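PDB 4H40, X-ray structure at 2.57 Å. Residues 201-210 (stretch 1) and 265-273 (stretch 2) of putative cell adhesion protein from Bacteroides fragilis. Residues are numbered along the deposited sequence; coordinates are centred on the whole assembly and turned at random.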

# COMPACT_ATOMS: atom_id res chain seq x y z
N ALA B 201 -12.89 -4.91 -23.25
CA ALA B 201 -14.33 -4.91 -22.92
C ALA B 201 -14.57 -5.36 -21.47
O ALA B 201 -15.52 -4.91 -20.83
CB ALA B 201 -15.06 -5.82 -23.88
N GLU B 202 -13.66 -6.20 -20.93
CA GLU B 202 -13.69 -6.69 -19.56
C GLU B 202 -13.38 -5.56 -18.53
O GLU B 202 -13.76 -5.69 -17.37
CB GLU B 202 -12.71 -7.87 -19.36
CG GLU B 202 -13.00 -9.13 -20.17
CD GLU B 202 -12.58 -9.15 -21.64
OE1 GLU B 202 -11.88 -8.21 -22.08
OE2 GLU B 202 -12.97 -10.10 -22.35
N GLY B 203 -12.69 -4.50 -18.97
CA GLY B 203 -12.31 -3.35 -18.15
C GLY B 203 -11.66 -3.66 -16.82
O GLY B 203 -10.87 -4.61 -16.70
N ILE B 204 -12.00 -2.88 -15.79
CA ILE B 204 -11.48 -3.05 -14.43
C ILE B 204 -12.57 -3.66 -13.54
O ILE B 204 -13.65 -3.07 -13.38
CB ILE B 204 -10.96 -1.70 -13.87
CG1 ILE B 204 -9.77 -1.19 -14.70
CG2 ILE B 204 -10.61 -1.81 -12.36
CD1 ILE B 204 -9.56 0.22 -14.60
N GLU B 205 -12.30 -4.85 -13.01
CA GLU B 205 -13.22 -5.56 -12.13
C GLU B 205 -12.69 -5.55 -10.68
O GLU B 205 -11.59 -6.03 -10.40
CB GLU B 205 -13.48 -6.97 -12.63
CG GLU B 205 -14.56 -7.68 -11.83
CD GLU B 205 -15.17 -8.89 -12.50
OE1 GLU B 205 -14.40 -9.74 -13.02
OE2 GLU B 205 -16.42 -9.00 -12.49
N ILE B 206 -13.48 -4.93 -9.80
CA ILE B 206 -13.26 -4.82 -8.37
C ILE B 206 -14.12 -5.95 -7.75
O ILE B 206 -15.29 -6.09 -8.08
CB ILE B 206 -13.62 -3.39 -7.90
CG1 ILE B 206 -12.85 -2.33 -8.75
CG2 ILE B 206 -13.38 -3.20 -6.39
CD1 ILE B 206 -13.20 -0.91 -8.47
N SER B 207 -13.50 -6.79 -6.92
CA SER B 207 -14.12 -7.96 -6.29
C SER B 207 -13.89 -7.98 -4.79
O SER B 207 -12.87 -7.48 -4.33
CB SER B 207 -13.55 -9.24 -6.90
OG SER B 207 -14.17 -9.60 -8.13
N GLY B 208 -14.82 -8.59 -4.07
CA GLY B 208 -14.75 -8.73 -2.62
C GLY B 208 -15.27 -7.52 -1.88
O GLY B 208 -14.75 -7.15 -0.82
N ILE B 209 -16.29 -6.88 -2.44
CA ILE B 209 -16.87 -5.67 -1.84
C ILE B 209 -18.26 -6.01 -1.24
O ILE B 209 -18.70 -7.16 -1.32
CB ILE B 209 -16.88 -4.51 -2.87
CG1 ILE B 209 -17.24 -5.01 -4.30
CG2 ILE B 209 -15.55 -3.82 -2.85
CD1 ILE B 209 -17.85 -3.99 -5.22
N GLN B 210 -18.89 -5.05 -0.55
CA GLN B 210 -20.19 -5.21 0.10
C GLN B 210 -21.24 -5.70 -0.87
O GLN B 210 -21.34 -5.15 -1.98
CB GLN B 210 -20.66 -3.88 0.70
CG GLN B 210 -21.97 -3.94 1.48
CD GLN B 210 -21.73 -4.34 2.90
OE1 GLN B 210 -21.18 -3.56 3.70
NE2 GLN B 210 -22.10 -5.56 3.24
N HIS B 265 -10.09 -8.70 5.26
CA HIS B 265 -10.26 -9.42 4.00
C HIS B 265 -9.53 -8.70 2.87
O HIS B 265 -8.92 -7.66 3.10
CB HIS B 265 -11.77 -9.60 3.71
CG HIS B 265 -12.44 -10.47 4.72
ND1 HIS B 265 -13.00 -9.94 5.87
CD2 HIS B 265 -12.53 -11.83 4.78
CE1 HIS B 265 -13.42 -10.99 6.58
NE2 HIS B 265 -13.17 -12.14 5.95
N SER B 266 -9.50 -9.30 1.69
CA SER B 266 -8.88 -8.70 0.51
C SER B 266 -9.92 -8.24 -0.50
O SER B 266 -10.96 -8.87 -0.67
CB SER B 266 -7.93 -9.67 -0.17
OG SER B 266 -6.93 -10.08 0.73
N ILE B 267 -9.62 -7.12 -1.17
CA ILE B 267 -10.36 -6.57 -2.30
C ILE B 267 -9.42 -6.75 -3.51
O ILE B 267 -8.34 -6.16 -3.50
CB ILE B 267 -10.81 -5.09 -2.08
CG1 ILE B 267 -11.95 -5.00 -1.03
CG2 ILE B 267 -11.26 -4.44 -3.41
CD1 ILE B 267 -12.15 -3.64 -0.43
N SER B 268 -9.78 -7.61 -4.48
CA SER B 268 -8.98 -7.78 -5.69
C SER B 268 -9.48 -6.80 -6.76
O SER B 268 -10.68 -6.51 -6.85
CB SER B 268 -8.98 -9.21 -6.20
OG SER B 268 -9.98 -9.46 -7.17
N VAL B 269 -8.53 -6.26 -7.52
CA VAL B 269 -8.74 -5.31 -8.61
C VAL B 269 -8.06 -5.92 -9.85
O VAL B 269 -6.84 -6.01 -9.90
CB VAL B 269 -8.21 -3.89 -8.26
CG1 VAL B 269 -8.33 -2.96 -9.46
CG2 VAL B 269 -8.96 -3.30 -7.08
N LEU B 270 -8.87 -6.37 -10.83
CA LEU B 270 -8.34 -6.92 -12.08
C LEU B 270 -8.44 -5.91 -13.21
O LEU B 270 -9.53 -5.54 -13.61
CB LEU B 270 -9.09 -8.18 -12.50
CG LEU B 270 -8.75 -9.49 -11.87
CD1 LEU B 270 -9.63 -10.56 -12.47
CD2 LEU B 270 -7.31 -9.85 -12.12
N LEU B 271 -7.30 -5.52 -13.76
CA LEU B 271 -7.25 -4.58 -14.86
C LEU B 271 -7.02 -5.34 -16.14
O LEU B 271 -6.01 -6.02 -16.26
CB LEU B 271 -6.15 -3.53 -14.63
CG LEU B 271 -6.27 -2.70 -13.35
CD1 LEU B 271 -5.53 -3.36 -12.19
CD2 LEU B 271 -5.75 -1.33 -13.55
N ASN B 272 -7.99 -5.29 -17.06
CA ASN B 272 -7.93 -5.92 -18.38
C ASN B 272 -7.64 -4.84 -19.38
O ASN B 272 -8.51 -4.00 -19.66
CB ASN B 272 -9.23 -6.65 -18.68
CG ASN B 272 -9.58 -7.67 -17.63
OD1 ASN B 272 -9.08 -8.78 -17.65
ND2 ASN B 272 -10.42 -7.30 -16.69
N LEU B 273 -6.37 -4.77 -19.82
CA LEU B 273 -5.92 -3.70 -20.71
C LEU B 273 -5.30 -4.25 -21.97
O LEU B 273 -4.78 -5.37 -21.99
CB LEU B 273 -4.89 -2.80 -19.98
CG LEU B 273 -5.24 -2.28 -18.57
CD1 LEU B 273 -4.03 -1.71 -17.87
CD2 LEU B 273 -6.36 -1.26 -18.62
O HOH W 1 -12.37 -9.60 -15.11
O HOH W 2 -13.62 -9.69 0.98

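The two stretches run side by side as antiparallel strands, with I204 to S207 paired to L271 to S268, and together bury 594 Å². Backbone hydrogen bonds form the seam. E205 and L270 face each other as a hydrogen-bonded pair: E205 N donates to L270 O at 2.9 Å, and L270 N donates to E205 O at 2.8 Å. At the next hydrogen-bonded pair, S207 N donates to S268 O at 2.8 Å. The return bond, S268 N to S207 O, is weak at 3.1 Å. Between these rungs, CA-H...O contacts close the gap, such as I206 CA to S268 O at 3.4 Å.

One face is apolar and buried. I204, I206, V269 and L271 all point to it. V269 reaches both isoleucines: its CG1 lies 3.9 Å from I204 CG2, and its CG2 lies 4.3 Å from I206 CG1. I204 CG1 also packs on L271 CG at 4.0 Å. I206 CG2 meets I267 CG2 at 3.9 Å. Branched side chains suit this surface: I204, I206 and V269 each touch two apolar partners across the seam.

E205, S207, S268 and L270 occupy the other face, which is partly exposed. The small serines pair closely, with S207 CB 3.6 Å from S268 OG. A water bonds to E205 OE1 at 2.9 Å and, weakly, to N272 ND2 at 3.4 Å.

N272 secures one end. Its N and ND2 both donate to G203 O, at 3.0 and 2.7 Å, so one carbonyl takes backbone and side chain together. E202 CB rests 3.6 Å from N272 ND2. At the other end, G208 leaves a necessary hollow. An ideal CB there would lie 2.8 Å from S266 O, a clash. Positive phi also favours glycine at both G203 and G208.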